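Local coordinates for tail spike protein (Acinetobacter phage vB_AbaP_AS12, PDB 6EU4) that probably serves as the trimeric tailspike of the phage, recognising and perhaps degrading surface polysaccharide of its Acinetobacter baumannii host, at residues A[87-92]-A[115-120]; A[107-112]-A[129-134]; A[305-310]-A[357-362]. One frame throughout, in Å; residues are numbered along the deposited sequence.

Contact 1. Residues A[87-92]-A[115-120]; sequences NTVSPE and SGCKVR
Residues 87-92 and 115-120 pair in parallel, with Thr88 beside Lys118 and Val89 beside Val119. The tight part is the backbone. Val89 uses both its polar atoms: its N donates to Lys118 O at 2.9 Å, nearly straight, and its O accepts from Arg120 N at 2.8 Å. Asn87 O takes Lys118 N in a more bent bond, 140° at the hydrogen. Val89 and Val119 lie on one face, against Val112 of helix 106-113. Val89 CG2 also meets Cys117 CB at 3.7 Å, and Pro91 CD lies 3.2 Å from Arg120 O.

The Thr88 face is a subunit interface. CG2 of Thr88 runs beside Arg120 CG at 3.6 Å, and the extended Lys118 carries NZ to Glu140 of its own chain and of the second subunit.

The loose side is at Ser115 and Gly116, where the glycine is exposed. Asn87 ND2 donates to Gly116 O at 3.2 Å, from above the carbonyl plane, while Asn87 OD1 accepts from Lys53 of the second subunit. Ser115 OG accepts from Cys117 N in an ST turn and is hydrogen-bonded to Val112 O. Parallel pairing through a helical crossover forms a beta-alpha-beta unit at the start of a trimeric tailspike beta-helix.

Contact 2. Residues A[107-112]-A[129-134]; sequences IPIQKV and VPVYYN
Helix 106-113 and strand 131-133 run parallel to within 2° here, their segment axes 8.0 Å apart. Polar bonds from one side chain dominate. Gln110 leaves the helix with CG anti to the backbone N (chi1 -168°) and bends at chi2, which brings its amide to the backbone of Tyr132. OE1 accepts from Tyr132 N at 2.9 Å, in the carbonyl plane and on a lone pair. NE2 donates to Tyr132 O at 2.9 Å. That donor stands above the plane of the Tyr132 carbonyl, although the acceptor lies close to the plane of the Gln110 amide. The two bonds grip one residue at both its N-H and its C=O and fix the amide's flip. A water donates to OE1 and to Pro130 O, so OE1 has two donors.

Stacking comes next. The Gln110 amide lies over one face of the Tyr132 ring, the planes 20° apart, with NE2 3.3 Å above the ring centre. Tyr132 CG sits in the crowded position between backbone N and carbonyl carbon, which folds the ring over the amide.

Apolar packing is confined to Ile109 CG2 against Val131 CG1 at 3.7 Å. Both side chains also touch Phe149 of strand 148-151. A short helix packed in this way on the first coils is consistent with a cap closing the end of a parallel beta-helix.

Contact 3. Residues A[305-310]-A[357-362]; sequences GADGSP and NKYKPA
Two loops on the flank of the parallel beta-helix, following strands 284-304 and 351-355, with strand 321-334 between them, meet here at the surface. Residues 305-310 lead on to strand 311-318, and they contain a type II beta turn from Ala306 to Ser309. Residues 357-362 form the second loop.

Tyr359 carries most of the contact. Its CB points toward the other loop and lies 4.1 Å from Pro310 CB. With CG anti to the carbonyl carbon (chi1 -61°), the ring reaches out across the proline. Pro310 CB stands over the ring centre, 3.6 Å from the centroid and 13° off the normal, a clear CH-pi contact. On the same face, the proline ring continues along one side of the tyrosine: CG meets Tyr359 CD1, and CD lies over CD1 and CE1. The opposite face is met by the CG of Lys358, offset toward the rim, so the ring is held between a proline and an aliphatic chain. CZ comes within 4.0 Å of Gly308 N. At the tip, Tyr359 OH accepts a hydrogen bond from Gly308 N at 3.0 Å, almost straight at 167°. It is also hydrogen-bonded to His333, which ties the loop to the strand 321-334.

The turn suits this bond. Gly308 has a positive phi in the third position of the type II turn, where a CB would press on the preceding carbonyl oxygen. Its N-H faces the tyrosine.

Lys358 adds the charged part. Its CG takes the crowded position, and the chain then runs extended past the ring to Asp307. The two side chains cross at about a right angle. The ammonium forms a salt bridge with one carboxylate oxygen, Lys358 NZ to Asp307 OD1 at 2.8 Å, using the syn lone pair of OD1.

Contacts 1 and 2 are buried and lie together near the N-terminal end of the beta-helix, their centres 12 Å apart. They share helix 106-113: it is the crossover between the two strands of contact 1 and the partner of strand 131-133 in contact 2. Val112 of the helix packs on Val119, Pro91 and Ser90. Contact 3 stands alone on the surface, its centre about 47 Å from that of contact 1 and about 41 Å from that of contact 2. Chemistry follows place. Contact 1 relies on backbone pairing and reaches both other subunits. Contact 2 turns on one side-chain amide that grips a strand backbone and stacks on a ring. Contact 3 joins loops through an aromatic ring and a salt bridge.

Contact 1. Residues A[87-92]-A[115-120]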
# COMPACT_ATOMS: atom_id res chain seq x y z
N ASN A 87 19.47 23.60 -25.71
CA ASN A 87 19.72 24.06 -24.35
C ASN A 87 20.32 22.97 -23.48
O ASN A 87 19.98 22.83 -22.30
CB ASN A 87 18.43 24.59 -23.70
CG ASN A 87 18.71 25.41 -22.44
OD1 ASN A 87 19.69 26.15 -22.36
ND2 ASN A 87 17.84 25.27 -21.45
N THR A 88 21.24 22.20 -24.05
CA THR A 88 21.91 21.12 -23.33
C THR A 88 23.42 21.26 -23.47
O THR A 88 23.91 21.45 -24.58
CB THR A 88 21.46 19.78 -23.87
OG1 THR A 88 20.04 19.69 -23.78
CG2 THR A 88 22.09 18.64 -23.07
N VAL A 89 24.14 21.15 -22.35
CA VAL A 89 25.60 21.21 -22.36
C VAL A 89 26.14 20.14 -21.42
O VAL A 89 25.41 19.51 -20.65
CB VAL A 89 26.17 22.58 -21.92
CG1 VAL A 89 25.72 23.70 -22.85
CG2 VAL A 89 25.79 22.87 -20.48
N SER A 90 27.46 19.97 -21.47
CA SER A 90 28.22 19.08 -20.61
C SER A 90 29.30 19.88 -19.88
O SER A 90 29.73 20.92 -20.37
CB SER A 90 28.87 17.96 -21.43
OG SER A 90 27.89 17.20 -22.11
N PRO A 91 29.76 19.42 -18.71
CA PRO A 91 30.85 20.14 -18.03
C PRO A 91 32.07 20.37 -18.91
O PRO A 91 32.78 21.37 -18.72
CB PRO A 91 31.15 19.23 -16.83
CG PRO A 91 29.86 18.54 -16.56
CD PRO A 91 29.25 18.30 -17.90
N GLU A 92 32.32 19.47 -19.86
CA GLU A 92 33.41 19.63 -20.83
C GLU A 92 33.33 20.97 -21.56
O GLU A 92 34.37 21.54 -21.90
CB GLU A 92 33.38 18.50 -21.87
CG GLU A 92 33.59 17.10 -21.36
CD GLU A 92 32.27 16.43 -20.94
OE1 GLU A 92 31.73 16.81 -19.88
OE2 GLU A 92 31.78 15.54 -21.66
N SER A 115 23.97 27.43 -15.26
CA SER A 115 23.85 28.04 -16.58
C SER A 115 22.41 28.14 -17.07
O SER A 115 22.13 28.87 -18.02
CB SER A 115 24.62 27.23 -17.61
OG SER A 115 24.01 25.95 -17.75
N GLY A 116 21.50 27.38 -16.47
CA GLY A 116 20.16 27.26 -17.02
C GLY A 116 20.02 26.21 -18.10
O GLY A 116 18.89 25.97 -18.56
N CYS A 117 21.11 25.58 -18.53
CA CYS A 117 21.03 24.48 -19.48
C CYS A 117 20.71 23.17 -18.75
O CYS A 117 21.00 23.00 -17.57
CB CYS A 117 22.34 24.31 -20.24
SG CYS A 117 22.96 25.83 -21.00
N LYS A 118 20.12 22.24 -19.50
CA LYS A 118 20.19 20.84 -19.11
C LYS A 118 21.66 20.42 -19.11
O LYS A 118 22.41 20.76 -20.03
CB LYS A 118 19.39 19.97 -20.08
CG LYS A 118 19.45 18.48 -19.76
CD LYS A 118 18.57 17.64 -20.69
CE LYS A 118 18.65 16.17 -20.31
NZ LYS A 118 17.77 15.35 -21.19
N VAL A 119 22.07 19.70 -18.08
CA VAL A 119 23.47 19.29 -17.91
C VAL A 119 23.56 17.79 -18.11
O VAL A 119 22.91 17.03 -17.38
CB VAL A 119 24.00 19.67 -16.52
CG1 VAL A 119 25.42 19.14 -16.35
CG2 VAL A 119 23.99 21.17 -16.35
N ARG A 120 24.39 17.38 -19.07
CA ARG A 120 24.68 15.97 -19.30
C ARG A 120 26.04 15.61 -18.69
O ARG A 120 27.04 16.30 -18.92
CB ARG A 120 24.68 15.67 -20.79
CG ARG A 120 23.27 15.65 -21.39
CD ARG A 120 22.54 14.31 -21.12
NE ARG A 120 23.07 13.29 -22.02
CZ ARG A 120 23.89 12.31 -21.66
NH1 ARG A 120 24.27 12.15 -20.39
NH2 ARG A 120 24.34 11.47 -22.60

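Contact 2. Residues A[107-112]-A[129-134]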
# COMPACT_ATOMS: atom_id res chain seq x y z
N ILE A 107 35.35 24.03 -11.04
CA ILE A 107 34.91 25.33 -11.54
C ILE A 107 34.06 25.12 -12.80
O ILE A 107 32.95 25.66 -12.87
CB ILE A 107 36.11 26.26 -11.77
CG1 ILE A 107 36.67 26.67 -10.40
CG2 ILE A 107 35.71 27.50 -12.59
CD1 ILE A 107 38.03 27.38 -10.45
N PRO A 108 34.51 24.33 -13.79
CA PRO A 108 33.64 24.07 -14.95
C PRO A 108 32.31 23.44 -14.57
O PRO A 108 31.28 23.81 -15.16
CB PRO A 108 34.48 23.10 -15.81
CG PRO A 108 35.85 23.28 -15.39
CD PRO A 108 35.87 23.79 -13.98
N ILE A 109 32.31 22.47 -13.66
CA ILE A 109 31.04 21.85 -13.25
C ILE A 109 30.12 22.92 -12.70
O ILE A 109 28.93 22.99 -13.04
CB ILE A 109 31.27 20.75 -12.20
CG1 ILE A 109 31.94 19.51 -12.81
CG2 ILE A 109 29.94 20.33 -11.52
CD1 ILE A 109 32.61 18.66 -11.77
N GLN A 110 30.65 23.76 -11.82
CA GLN A 110 29.81 24.75 -11.18
C GLN A 110 29.20 25.69 -12.21
O GLN A 110 28.01 26.04 -12.11
CB GLN A 110 30.62 25.53 -10.14
CG GLN A 110 29.76 26.39 -9.24
CD GLN A 110 28.73 25.56 -8.50
OE1 GLN A 110 29.07 24.80 -7.58
NE2 GLN A 110 27.48 25.64 -8.94
N LYS A 111 29.99 26.10 -13.21
CA LYS A 111 29.47 26.99 -14.24
C LYS A 111 28.29 26.37 -14.98
O LYS A 111 27.30 27.06 -15.25
CB LYS A 111 30.58 27.34 -15.23
CG LYS A 111 31.59 28.34 -14.68
CD LYS A 111 32.73 28.55 -15.63
CE LYS A 111 33.72 29.53 -15.04
NZ LYS A 111 34.90 29.71 -15.92
N VAL A 112 28.36 25.08 -15.32
CA VAL A 112 27.25 24.54 -16.10
C VAL A 112 26.04 24.29 -15.20
O VAL A 112 24.90 24.40 -15.66
CB VAL A 112 27.63 23.26 -16.89
CG1 VAL A 112 28.77 23.55 -17.87
CG2 VAL A 112 27.97 22.11 -15.98
N VAL A 129 36.17 20.86 -4.33
CA VAL A 129 35.20 21.53 -3.47
C VAL A 129 33.82 20.96 -3.80
O VAL A 129 33.64 20.29 -4.83
CB VAL A 129 35.23 23.07 -3.66
CG1 VAL A 129 36.56 23.64 -3.15
CG2 VAL A 129 35.01 23.44 -5.11
N PRO A 130 32.83 21.20 -2.94
CA PRO A 130 31.46 20.82 -3.31
C PRO A 130 31.01 21.64 -4.51
O PRO A 130 31.50 22.74 -4.76
CB PRO A 130 30.64 21.18 -2.05
CG PRO A 130 31.67 21.41 -0.96
CD PRO A 130 32.87 21.93 -1.66
N VAL A 131 30.03 21.10 -5.23
CA VAL A 131 29.34 21.83 -6.29
C VAL A 131 27.88 21.93 -5.90
O VAL A 131 27.34 21.01 -5.28
CB VAL A 131 29.51 21.17 -7.67
CG1 VAL A 131 31.01 21.20 -8.07
CG2 VAL A 131 28.97 19.74 -7.70
N TYR A 132 27.27 23.07 -6.20
CA TYR A 132 25.91 23.31 -5.78
C TYR A 132 24.99 23.51 -6.98
O TYR A 132 25.41 23.84 -8.09
CB TYR A 132 25.84 24.53 -4.84
CG TYR A 132 26.13 25.86 -5.51
CD1 TYR A 132 25.13 26.57 -6.17
CD2 TYR A 132 27.40 26.41 -5.47
CE1 TYR A 132 25.40 27.79 -6.79
CE2 TYR A 132 27.68 27.62 -6.08
CZ TYR A 132 26.67 28.30 -6.72
OH TYR A 132 26.93 29.49 -7.34
N TYR A 133 23.71 23.26 -6.74
CA TYR A 133 22.67 23.57 -7.70
C TYR A 133 21.57 24.32 -6.97
O TYR A 133 21.43 24.22 -5.75
CB TYR A 133 22.14 22.29 -8.36
CG TYR A 133 21.53 21.27 -7.41
CD1 TYR A 133 22.32 20.40 -6.67
CD2 TYR A 133 20.14 21.15 -7.29
CE1 TYR A 133 21.75 19.47 -5.82
CE2 TYR A 133 19.57 20.21 -6.42
CZ TYR A 133 20.38 19.38 -5.69
OH TYR A 133 19.82 18.44 -4.84
N ASN A 134 20.77 25.09 -7.74
CA ASN A 134 19.72 25.90 -7.17
C ASN A 134 18.38 25.30 -7.53
O ASN A 134 17.94 24.34 -6.88
CB ASN A 134 19.85 27.37 -7.63
CG ASN A 134 21.19 27.98 -7.28
OD1 ASN A 134 21.86 28.56 -8.14
ND2 ASN A 134 21.59 27.90 -6.01
O HOH W 1 31.41 24.99 -6.31

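Contact 3. Residues A[305-310]-A[357-362]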
# COMPACT_ATOMS: atom_id res chain seq x y z
N GLY A 305 24.91 -1.75 10.57
CA GLY A 305 25.61 -2.27 11.72
C GLY A 305 26.60 -3.34 11.32
O GLY A 305 26.65 -3.79 10.16
N ALA A 306 27.41 -3.76 12.27
CA ALA A 306 28.38 -4.82 12.04
C ALA A 306 28.43 -5.70 13.28
O ALA A 306 28.12 -5.25 14.39
CB ALA A 306 29.77 -4.24 11.74
N ASP A 307 28.85 -6.94 13.09
CA ASP A 307 28.90 -7.89 14.19
C ASP A 307 29.81 -7.35 15.27
O ASP A 307 30.99 -7.06 15.03
CB ASP A 307 29.39 -9.24 13.67
CG ASP A 307 29.03 -10.39 14.59
OD1 ASP A 307 28.48 -10.16 15.70
OD2 ASP A 307 29.34 -11.53 14.21
N GLY A 308 29.27 -7.21 16.48
CA GLY A 308 29.99 -6.64 17.60
C GLY A 308 30.03 -5.12 17.65
O GLY A 308 30.53 -4.58 18.65
N SER A 309 29.54 -4.44 16.60
CA SER A 309 29.49 -2.97 16.52
C SER A 309 28.12 -2.59 16.00
O SER A 309 27.95 -2.20 14.83
CB SER A 309 30.59 -2.42 15.61
OG SER A 309 31.87 -2.68 16.15
N PRO A 310 27.09 -2.74 16.83
CA PRO A 310 25.72 -2.55 16.35
C PRO A 310 25.40 -1.10 16.03
O PRO A 310 25.93 -0.17 16.64
CB PRO A 310 24.87 -3.06 17.52
CG PRO A 310 25.73 -2.80 18.72
CD PRO A 310 27.12 -3.15 18.24
N ASN A 357 19.54 -10.19 16.74
CA ASN A 357 18.97 -9.41 17.83
C ASN A 357 19.60 -9.84 19.16
O ASN A 357 18.97 -10.46 20.03
CB ASN A 357 17.45 -9.56 17.85
CG ASN A 357 16.99 -11.02 17.97
OD1 ASN A 357 17.50 -11.92 17.31
ND2 ASN A 357 16.01 -11.25 18.83
N LYS A 358 20.87 -9.48 19.31
CA LYS A 358 21.66 -9.87 20.47
C LYS A 358 22.29 -8.69 21.20
O LYS A 358 23.21 -8.90 22.01
CB LYS A 358 22.76 -10.86 20.06
CG LYS A 358 23.73 -10.31 19.03
CD LYS A 358 24.86 -11.33 18.71
CE LYS A 358 25.87 -10.74 17.74
NZ LYS A 358 26.93 -11.72 17.37
N TYR A 359 21.83 -7.47 20.96
CA TYR A 359 22.50 -6.28 21.46
C TYR A 359 21.67 -5.58 22.53
O TYR A 359 20.44 -5.53 22.47
CB TYR A 359 22.81 -5.33 20.31
CG TYR A 359 23.71 -5.98 19.30
CD1 TYR A 359 25.07 -6.12 19.57
CD2 TYR A 359 23.23 -6.46 18.09
CE1 TYR A 359 25.91 -6.70 18.68
CE2 TYR A 359 24.08 -7.05 17.18
CZ TYR A 359 25.42 -7.17 17.50
OH TYR A 359 26.33 -7.75 16.64
N LYS A 360 22.38 -5.02 23.51
CA LYS A 360 21.76 -4.37 24.65
C LYS A 360 22.48 -3.07 24.96
O LYS A 360 23.71 -2.98 24.81
CB LYS A 360 21.80 -5.27 25.90
CG LYS A 360 21.05 -6.57 25.72
CD LYS A 360 21.15 -7.49 26.93
CE LYS A 360 20.35 -8.74 26.66
NZ LYS A 360 20.45 -9.71 27.80
N PRO A 361 21.75 -2.06 25.46
CA PRO A 361 22.39 -0.83 25.92
C PRO A 361 23.10 -1.04 27.24
O PRO A 361 22.75 -1.92 28.03
CB PRO A 361 21.21 0.14 26.07
CG PRO A 361 20.09 -0.75 26.52
CD PRO A 361 20.30 -2.05 25.72
N ALA A 362 24.09 -0.19 27.50
CA ALA A 362 24.79 -0.24 28.78
C ALA A 362 23.84 0.07 29.93
O ALA A 362 23.89 -0.57 30.98
CB ALA A 362 25.96 0.75 28.79